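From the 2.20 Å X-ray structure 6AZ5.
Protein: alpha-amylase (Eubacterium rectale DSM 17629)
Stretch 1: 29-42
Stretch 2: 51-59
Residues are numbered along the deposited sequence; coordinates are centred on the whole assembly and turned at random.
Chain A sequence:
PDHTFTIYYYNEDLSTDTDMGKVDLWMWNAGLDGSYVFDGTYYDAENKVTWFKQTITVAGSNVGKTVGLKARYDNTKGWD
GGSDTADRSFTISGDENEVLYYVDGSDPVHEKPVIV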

# COMPACT_ATOMS: atom_id res chain seq x y z
N ASN A 29 -13.89 -1.34 -1.47
CA ASN A 29 -14.55 -0.02 -1.47
C ASN A 29 -13.87 1.02 -2.35
O ASN A 29 -12.74 0.83 -2.79
N ALA A 30 -14.59 2.11 -2.60
CA ALA A 30 -14.14 3.22 -3.44
C ALA A 30 -13.80 2.75 -4.85
O ALA A 30 -12.89 3.29 -5.48
N GLY A 31 -14.53 1.75 -5.33
CA GLY A 31 -14.34 1.23 -6.67
C GLY A 31 -13.26 0.17 -6.75
O GLY A 31 -13.14 -0.54 -7.75
N LEU A 32 -12.47 0.06 -5.69
CA LEU A 32 -11.38 -0.90 -5.67
C LEU A 32 -11.87 -2.31 -5.38
O LEU A 32 -12.85 -2.50 -4.65
N ASP A 33 -11.20 -3.30 -5.97
CA ASP A 33 -11.52 -4.69 -5.71
C ASP A 33 -10.36 -5.64 -5.99
O ASP A 33 -9.73 -5.56 -7.05
N GLY A 34 -10.08 -6.53 -5.05
CA GLY A 34 -9.11 -7.58 -5.24
C GLY A 34 -7.66 -7.17 -5.04
O GLY A 34 -7.34 -6.30 -4.23
N SER A 35 -6.78 -7.81 -5.81
CA SER A 35 -5.34 -7.68 -5.62
C SER A 35 -4.70 -6.52 -6.37
O SER A 35 -5.04 -6.25 -7.53
N TYR A 36 -3.77 -5.85 -5.70
CA TYR A 36 -3.00 -4.74 -6.26
C TYR A 36 -1.53 -4.94 -5.91
O TYR A 36 -1.13 -4.80 -4.75
N VAL A 37 -0.73 -5.28 -6.92
CA VAL A 37 0.62 -5.80 -6.72
C VAL A 37 1.70 -4.73 -6.78
O VAL A 37 1.72 -3.91 -7.70
N PHE A 38 2.60 -4.72 -5.81
CA PHE A 38 3.72 -3.79 -5.82
C PHE A 38 4.66 -4.14 -6.96
O PHE A 38 4.98 -5.31 -7.18
N ASP A 39 5.11 -3.12 -7.69
CA ASP A 39 5.98 -3.35 -8.83
C ASP A 39 7.17 -2.39 -8.86
O ASP A 39 7.88 -2.31 -9.86
N GLY A 40 7.40 -1.68 -7.76
CA GLY A 40 8.52 -0.77 -7.67
C GLY A 40 9.01 -0.61 -6.25
O GLY A 40 8.45 -1.18 -5.32
N THR A 41 10.07 0.17 -6.07
CA THR A 41 10.58 0.47 -4.74
C THR A 41 10.80 1.96 -4.56
O THR A 41 10.95 2.71 -5.53
N TYR A 42 10.84 2.39 -3.31
CA TYR A 42 11.23 3.75 -2.96
C TYR A 42 12.26 3.72 -1.84
O TYR A 42 11.97 3.20 -0.76
N TRP A 51 11.01 0.94 0.71
CA TRP A 51 9.58 0.64 0.66
C TRP A 51 9.21 -0.06 -0.64
O TRP A 51 9.83 0.17 -1.68
N PHE A 52 8.19 -0.92 -0.59
CA PHE A 52 7.49 -1.34 -1.80
C PHE A 52 6.67 -0.15 -2.30
O PHE A 52 6.13 0.60 -1.50
N LYS A 53 6.56 0.03 -3.61
CA LYS A 53 5.70 1.10 -4.10
C LYS A 53 4.82 0.62 -5.25
O LYS A 53 5.15 -0.33 -5.96
N GLN A 54 3.68 1.29 -5.40
CA GLN A 54 2.83 1.13 -6.57
C GLN A 54 1.91 2.34 -6.68
O GLN A 54 1.71 3.07 -5.71
N THR A 55 1.37 2.57 -7.87
CA THR A 55 0.39 3.62 -8.05
C THR A 55 -0.98 3.00 -8.27
O THR A 55 -1.10 1.90 -8.82
N ILE A 56 -2.02 3.69 -7.83
CA ILE A 56 -3.35 3.13 -7.91
C ILE A 56 -4.31 4.22 -8.37
O ILE A 56 -4.27 5.35 -7.89
N THR A 57 -5.15 3.87 -9.34
CA THR A 57 -6.04 4.83 -9.96
C THR A 57 -7.47 4.58 -9.51
O THR A 57 -7.96 3.46 -9.59
N VAL A 58 -8.12 5.63 -9.02
CA VAL A 58 -9.55 5.58 -8.72
C VAL A 58 -10.30 6.63 -9.53
O VAL A 58 -9.71 7.60 -10.02
N ALA A 59 -11.60 6.43 -9.70
CA ALA A 59 -12.45 7.43 -10.33
C ALA A 59 -12.43 8.71 -9.50
O ALA A 59 -12.27 8.65 -8.28

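The two stretches pair as antiparallel strands at G40–Y42 and W51–K53 and are bridged by side chains elsewhere. At the start of stretch 1, the type I' turn from N29 to L32 brings A30 close to the end of stretch 2, where water 1 donates to A30 O (2.9 Å) and accepts from A59 N (2.9 Å). L32 (chi1 m, chi2 t) leaves its backbone sideways, but its tip reaches the apolar side chains of I56 and V58: L32 CD2 lies 3.9 Å from I56 CG2 and 3.8 Å from V58 CG1; I56 and V58 both point toward stretch 1.

Y36 (m) also points toward stretch 2, its CB 4.1 Å from I56 CD1, while its hydroxyl turns back along its own stretch to accept from D33 N (Y36 OH to D33 N, 3.0 Å). With the strands separated here, Q54 (p, t) spans the gap by donating from NE2 to Y36 O at 2.9 Å. V37 points away. The buried F38 ring (m) is sandwiched, with Q54 NE2 over one face and F52 CB over the other; F52 CB sits 3.8 Å from the centroid of the F38 ring, a CH-pi contact. The F52 ring (m) meets it obliquely.

D39 (p) is linked through water 2, which donates to D39 OD1 (3.1 Å) and accepts from T55 N (3.0 Å). At G40 the absence of a side chain makes room for K53, since an ideal CB would lie 2.9 Å from K53 CE. The extended K53 chain continues to T41, where NZ makes a weak hydrogen bond to T41 O (3.4 Å), reinforced by water 3 between T41 O (2.6 Å) and K53 NZ (3.1 Å). Finally, Y42 (t) and W51 (m) share a sheet face with K53, Y42 CD2 lying 3.8 Å from W51 CD1.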

# COMPACT_ATOMS: atom_id res chain seq x y z
CB ASN A 29 -14.68 0.53 -0.04
CG ASN A 29 -15.47 -0.38 0.86
OD1 ASN A 29 -15.06 -0.64 1.99
ND2 ASN A 29 -16.60 -0.89 0.37
CB ALA A 30 -12.94 3.93 -2.80
CB LEU A 32 -10.33 -0.49 -4.63
CG LEU A 32 -9.71 0.88 -4.87
CD1 LEU A 32 -8.84 1.27 -3.69
CD2 LEU A 32 -8.89 0.87 -6.16
CB ASP A 33 -12.73 -5.12 -6.54
CG ASP A 33 -13.31 -6.44 -6.06
OD1 ASP A 33 -13.52 -6.57 -4.83
OD2 ASP A 33 -13.55 -7.34 -6.89
CB SER A 35 -4.67 -8.98 -6.04
OG SER A 35 -3.27 -8.84 -5.96
CB TYR A 36 -3.51 -3.38 -5.74
CG TYR A 36 -4.91 -3.08 -6.20
CD1 TYR A 36 -6.01 -3.62 -5.55
CD2 TYR A 36 -5.13 -2.28 -7.32
CE1 TYR A 36 -7.29 -3.36 -5.98
CE2 TYR A 36 -6.41 -2.03 -7.75
CZ TYR A 36 -7.49 -2.56 -7.08
OH TYR A 36 -8.77 -2.31 -7.52
CB VAL A 37 0.95 -6.90 -7.78
CG1 VAL A 37 2.39 -7.37 -7.65
CG2 VAL A 37 -0.00 -8.09 -7.64
CB PHE A 38 4.45 -3.80 -4.48
CG PHE A 38 3.63 -3.27 -3.34
CD1 PHE A 38 3.52 -1.90 -3.13
CD2 PHE A 38 2.96 -4.13 -2.49
CE1 PHE A 38 2.77 -1.41 -2.09
CE2 PHE A 38 2.20 -3.65 -1.45
CZ PHE A 38 2.10 -2.28 -1.25
CB ASP A 39 5.18 -3.23 -10.14
CG ASP A 39 4.37 -1.95 -10.24
OD1 ASP A 39 4.53 -1.05 -9.38
OD2 ASP A 39 3.58 -1.83 -11.20
CB THR A 41 11.91 -0.25 -4.43
OG1 THR A 41 12.96 0.33 -5.21
CG2 THR A 41 11.81 -1.74 -4.72
CB TYR A 42 10.02 4.58 -2.55
CG TYR A 42 10.35 5.86 -1.81
CD1 TYR A 42 10.99 6.90 -2.46
CD2 TYR A 42 10.00 6.03 -0.48
CE1 TYR A 42 11.29 8.08 -1.80
CE2 TYR A 42 10.30 7.20 0.19
CZ TYR A 42 10.94 8.22 -0.47
OH TYR A 42 11.23 9.39 0.19
CB TRP A 51 8.75 1.92 0.77
CG TRP A 51 8.97 2.75 2.00
CD1 TRP A 51 10.06 3.51 2.30
CD2 TRP A 51 8.05 2.93 3.08
NE1 TRP A 51 9.88 4.14 3.51
CE2 TRP A 51 8.65 3.80 4.01
CE3 TRP A 51 6.77 2.43 3.36
CZ2 TRP A 51 8.02 4.19 5.19
CZ3 TRP A 51 6.15 2.82 4.53
CH2 TRP A 51 6.77 3.69 5.43
CB PHE A 52 6.55 -2.53 -1.55
CG PHE A 52 7.25 -3.81 -1.19
CD1 PHE A 52 7.52 -4.11 0.14
CD2 PHE A 52 7.63 -4.71 -2.17
CE1 PHE A 52 8.17 -5.29 0.48
CE2 PHE A 52 8.28 -5.88 -1.84
CZ PHE A 52 8.54 -6.17 -0.52
CB LYS A 53 6.52 2.31 -4.54
CG LYS A 53 6.89 2.33 -6.01
CD LYS A 53 7.74 3.54 -6.36
CE LYS A 53 8.27 3.44 -7.79
NZ LYS A 53 9.36 4.42 -8.04
CB GLN A 54 2.02 -0.15 -6.50
CG GLN A 54 1.01 -0.20 -5.36
CD GLN A 54 0.14 -1.44 -5.42
OE1 GLN A 54 -0.50 -1.72 -6.43
NE2 GLN A 54 0.14 -2.21 -4.33
CB THR A 55 0.73 4.54 -9.23
OG1 THR A 55 0.82 3.75 -10.42
CG2 THR A 55 2.05 5.25 -8.99
CB ILE A 56 -3.78 2.54 -6.55
CG1 ILE A 56 -3.02 1.22 -6.31
CG2 ILE A 56 -5.27 2.31 -6.51
CD1 ILE A 56 -3.23 0.61 -4.95
CB THR A 57 -5.97 4.75 -11.50
OG1 THR A 57 -4.63 5.02 -11.93
CG2 THR A 57 -6.91 5.76 -12.14
CB VAL A 58 -9.82 5.80 -7.22
CG1 VAL A 58 -9.33 4.61 -6.41
CG2 VAL A 58 -9.18 7.09 -6.73
CB ALA A 59 -13.87 6.92 -10.48
O HOH W 1 -12.45 4.05 -8.26
O HOH W 2 2.01 0.55 -10.04
O HOH W 3 12.33 3.53 -7.60